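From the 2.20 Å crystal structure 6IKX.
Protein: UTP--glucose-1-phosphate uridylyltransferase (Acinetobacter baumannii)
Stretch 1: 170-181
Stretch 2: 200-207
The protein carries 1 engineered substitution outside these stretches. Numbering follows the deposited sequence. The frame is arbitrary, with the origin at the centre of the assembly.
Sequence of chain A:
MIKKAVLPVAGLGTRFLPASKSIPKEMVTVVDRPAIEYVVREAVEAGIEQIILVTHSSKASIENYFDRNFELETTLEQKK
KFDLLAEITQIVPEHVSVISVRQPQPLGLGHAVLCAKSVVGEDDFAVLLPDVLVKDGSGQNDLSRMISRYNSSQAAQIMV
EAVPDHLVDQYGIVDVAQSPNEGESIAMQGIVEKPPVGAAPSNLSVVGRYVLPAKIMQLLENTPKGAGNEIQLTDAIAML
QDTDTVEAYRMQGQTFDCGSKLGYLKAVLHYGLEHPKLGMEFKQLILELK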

# COMPACT_ATOMS: atom_id res chain seq x y z
N GLN A 170 -29.36 23.57 -4.64
CA GLN A 170 -28.30 22.53 -4.75
C GLN A 170 -26.96 23.04 -4.21
O GLN A 170 -26.01 22.26 -4.22
CB GLN A 170 -28.01 22.17 -6.21
CG GLN A 170 -29.25 22.09 -7.08
CD GLN A 170 -29.95 20.78 -6.87
OE1 GLN A 170 -30.35 20.13 -7.82
NE2 GLN A 170 -30.04 20.37 -5.61
N TYR A 171 -26.86 24.30 -3.82
CA TYR A 171 -25.54 24.95 -3.64
C TYR A 171 -25.48 25.66 -2.29
O TYR A 171 -26.54 26.01 -1.76
CB TYR A 171 -25.26 25.89 -4.81
CG TYR A 171 -25.24 25.23 -6.17
CD1 TYR A 171 -24.14 24.52 -6.61
CD2 TYR A 171 -26.34 25.31 -7.01
CE1 TYR A 171 -24.12 23.92 -7.85
CE2 TYR A 171 -26.35 24.70 -8.25
CZ TYR A 171 -25.23 24.00 -8.68
OH TYR A 171 -25.25 23.41 -9.91
N GLY A 172 -24.27 25.80 -1.74
CA GLY A 172 -23.93 26.95 -0.88
C GLY A 172 -24.02 28.21 -1.73
O GLY A 172 -23.48 28.16 -2.86
N ILE A 173 -24.75 29.24 -1.28
CA ILE A 173 -25.02 30.49 -2.06
C ILE A 173 -24.55 31.70 -1.24
O ILE A 173 -24.90 31.77 -0.05
CB ILE A 173 -26.52 30.60 -2.39
CG1 ILE A 173 -26.95 29.53 -3.39
CG2 ILE A 173 -26.85 32.01 -2.89
CD1 ILE A 173 -26.94 29.96 -4.86
N VAL A 174 -23.84 32.65 -1.85
CA VAL A 174 -23.30 33.82 -1.09
C VAL A 174 -24.37 34.92 -1.02
O VAL A 174 -25.15 35.12 -1.96
CB VAL A 174 -21.98 34.35 -1.66
CG1 VAL A 174 -20.87 33.35 -1.43
CG2 VAL A 174 -22.07 34.74 -3.13
N ASP A 175 -24.36 35.60 0.12
CA ASP A 175 -25.02 36.89 0.40
C ASP A 175 -24.16 38.04 -0.16
O ASP A 175 -23.15 38.40 0.46
CB ASP A 175 -25.19 36.99 1.93
CG ASP A 175 -26.15 38.06 2.39
OD1 ASP A 175 -27.01 38.40 1.60
OD2 ASP A 175 -26.00 38.53 3.56
N VAL A 176 -24.55 38.63 -1.28
CA VAL A 176 -23.95 39.91 -1.76
C VAL A 176 -25.06 40.92 -2.06
O VAL A 176 -26.19 40.49 -2.22
CB VAL A 176 -23.04 39.62 -2.97
CG1 VAL A 176 -21.81 38.85 -2.51
CG2 VAL A 176 -23.75 38.89 -4.09
N ALA A 177 -24.78 42.22 -2.09
CA ALA A 177 -25.77 43.27 -2.45
C ALA A 177 -26.18 43.05 -3.91
O ALA A 177 -27.32 42.66 -4.13
CB ALA A 177 -25.20 44.64 -2.22
N GLN A 178 -25.29 43.29 -4.87
CA GLN A 178 -25.45 42.84 -6.28
C GLN A 178 -24.45 41.71 -6.53
O GLN A 178 -23.70 41.34 -5.61
CB GLN A 178 -25.24 43.95 -7.33
CG GLN A 178 -24.57 45.24 -6.85
CD GLN A 178 -25.54 46.19 -6.19
OE1 GLN A 178 -26.76 46.12 -6.41
NE2 GLN A 178 -25.02 47.09 -5.37
N SER A 179 -24.49 41.16 -7.74
CA SER A 179 -23.50 40.21 -8.29
C SER A 179 -22.39 41.02 -8.94
O SER A 179 -22.65 42.01 -9.62
CB SER A 179 -24.18 39.27 -9.24
OG SER A 179 -23.23 38.46 -9.92
N PRO A 180 -21.10 40.66 -8.75
CA PRO A 180 -20.03 41.30 -9.51
C PRO A 180 -20.04 40.93 -11.00
O PRO A 180 -20.75 40.04 -11.36
CB PRO A 180 -18.85 40.63 -8.81
CG PRO A 180 -19.56 39.59 -7.99
N ASN A 181 -19.22 41.58 -11.82
CA ASN A 181 -18.93 41.08 -13.19
C ASN A 181 -18.05 39.83 -13.08
O ASN A 181 -17.32 39.73 -12.08
CB ASN A 181 -18.18 42.08 -14.07
CG ASN A 181 -19.03 43.22 -14.55
OD1 ASN A 181 -20.27 43.14 -14.59
ND2 ASN A 181 -18.37 44.31 -14.89
N ALA A 200 -33.28 32.64 -2.21
CA ALA A 200 -31.80 32.66 -2.32
C ALA A 200 -31.30 34.10 -2.32
O ALA A 200 -31.81 34.94 -3.05
CB ALA A 200 -31.34 31.93 -3.57
N PRO A 201 -30.28 34.42 -1.49
CA PRO A 201 -29.72 35.78 -1.43
C PRO A 201 -29.10 36.27 -2.75
O PRO A 201 -28.96 37.45 -2.86
CB PRO A 201 -28.58 35.73 -0.41
CG PRO A 201 -28.55 34.31 0.13
CD PRO A 201 -29.69 33.53 -0.48
N SER A 202 -28.74 35.34 -3.64
CA SER A 202 -28.19 35.58 -5.00
C SER A 202 -28.29 34.28 -5.82
O SER A 202 -28.81 33.28 -5.28
CB SER A 202 -26.77 36.07 -4.93
OG SER A 202 -25.87 34.99 -4.69
N ASN A 203 -27.78 34.28 -7.05
CA ASN A 203 -27.63 33.04 -7.86
C ASN A 203 -26.15 32.64 -7.93
O ASN A 203 -25.77 31.89 -8.88
CB ASN A 203 -28.22 33.23 -9.26
CG ASN A 203 -27.39 34.18 -10.08
OD1 ASN A 203 -26.61 34.96 -9.53
ND2 ASN A 203 -27.54 34.11 -11.39
N LEU A 204 -25.34 33.08 -6.96
CA LEU A 204 -23.86 32.93 -6.94
C LEU A 204 -23.47 31.77 -6.00
O LEU A 204 -23.59 31.93 -4.75
CB LEU A 204 -23.20 34.27 -6.52
CG LEU A 204 -23.35 35.45 -7.50
CD1 LEU A 204 -22.43 36.60 -7.11
CD2 LEU A 204 -23.09 35.07 -8.95
N SER A 205 -22.98 30.65 -6.58
CA SER A 205 -22.68 29.38 -5.86
C SER A 205 -21.20 29.33 -5.47
O SER A 205 -20.38 29.74 -6.26
CB SER A 205 -23.06 28.18 -6.68
OG SER A 205 -22.06 27.86 -7.65
N VAL A 206 -20.91 28.85 -4.26
CA VAL A 206 -19.53 28.56 -3.77
C VAL A 206 -18.95 27.40 -4.58
O VAL A 206 -19.56 26.32 -4.60
CB VAL A 206 -19.56 28.21 -2.28
CG1 VAL A 206 -18.16 27.84 -1.79
CG2 VAL A 206 -20.19 29.34 -1.49
N VAL A 207 -17.79 27.58 -5.22
CA VAL A 207 -17.24 26.56 -6.15
C VAL A 207 -16.25 25.63 -5.42
O VAL A 207 -16.13 24.48 -5.84
CB VAL A 207 -16.64 27.27 -7.36
CG1 VAL A 207 -15.78 26.33 -8.18
CG2 VAL A 207 -17.74 27.89 -8.20

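Two short strands, 204-207 and one running through Gly172 to Val174, meet with their N-to-C directions 120° apart, well short of true antiparallel, and the pairing is brief. Ile173 and Ser205 form a single bridge, their CA atoms 4.6 Å apart. Two nearly straight hydrogen bonds flank it: Val206 N gives to Gly172 O at 3.0 Å, and Val174 N to Leu204 O, also at 3.0 Å. Each carbonyl is used twice, since Ser205 CA lies 3.3 Å from Gly172 O and Ile173 CA 3.4 Å from Leu204 O, both as CA-H...O contacts.

Leu204 has the most area covered by the partner stretch. Its CA-to-CB bond points sideways, but the end of the side chain comes nearer. Val174 CG2 packs 3.6 Å from Leu204 CB, while farther out Leu204 CD1 meets Val176 CG2 at 4.0 Å, Pro180 CG at 4.2 Å and Ser179 OG at 3.5 Å. One leucine thus joins the strand to the loop that follows it. Val206 extends this apolar side, its CG2 4.1 Å from Val174 CG1.

Ile173, next in covered area, also starts sideways and reaches inward at its end. Its CG2 sits 4.0 Å from Pro201 CD and 3.3 Å from Ser202 O, so the branched side chain covers the segment leading into the second strand. Pro201, third, points toward stretch 1, and its CB lies 3.8 Å from Val174 O and 3.7 Å from Asp175 OD1.

Ser202 supplies the polar link where the regular pairing stops. Its OG donates to Val174 O at 2.8 Å and accepts from Leu204 N at 3.0 Å. The rule is economical: one hydroxyl ties this segment to the neighbouring strand and satisfies an amide of its own stretch, while aliphatic side chains fill the space around a minimal backbone pairing.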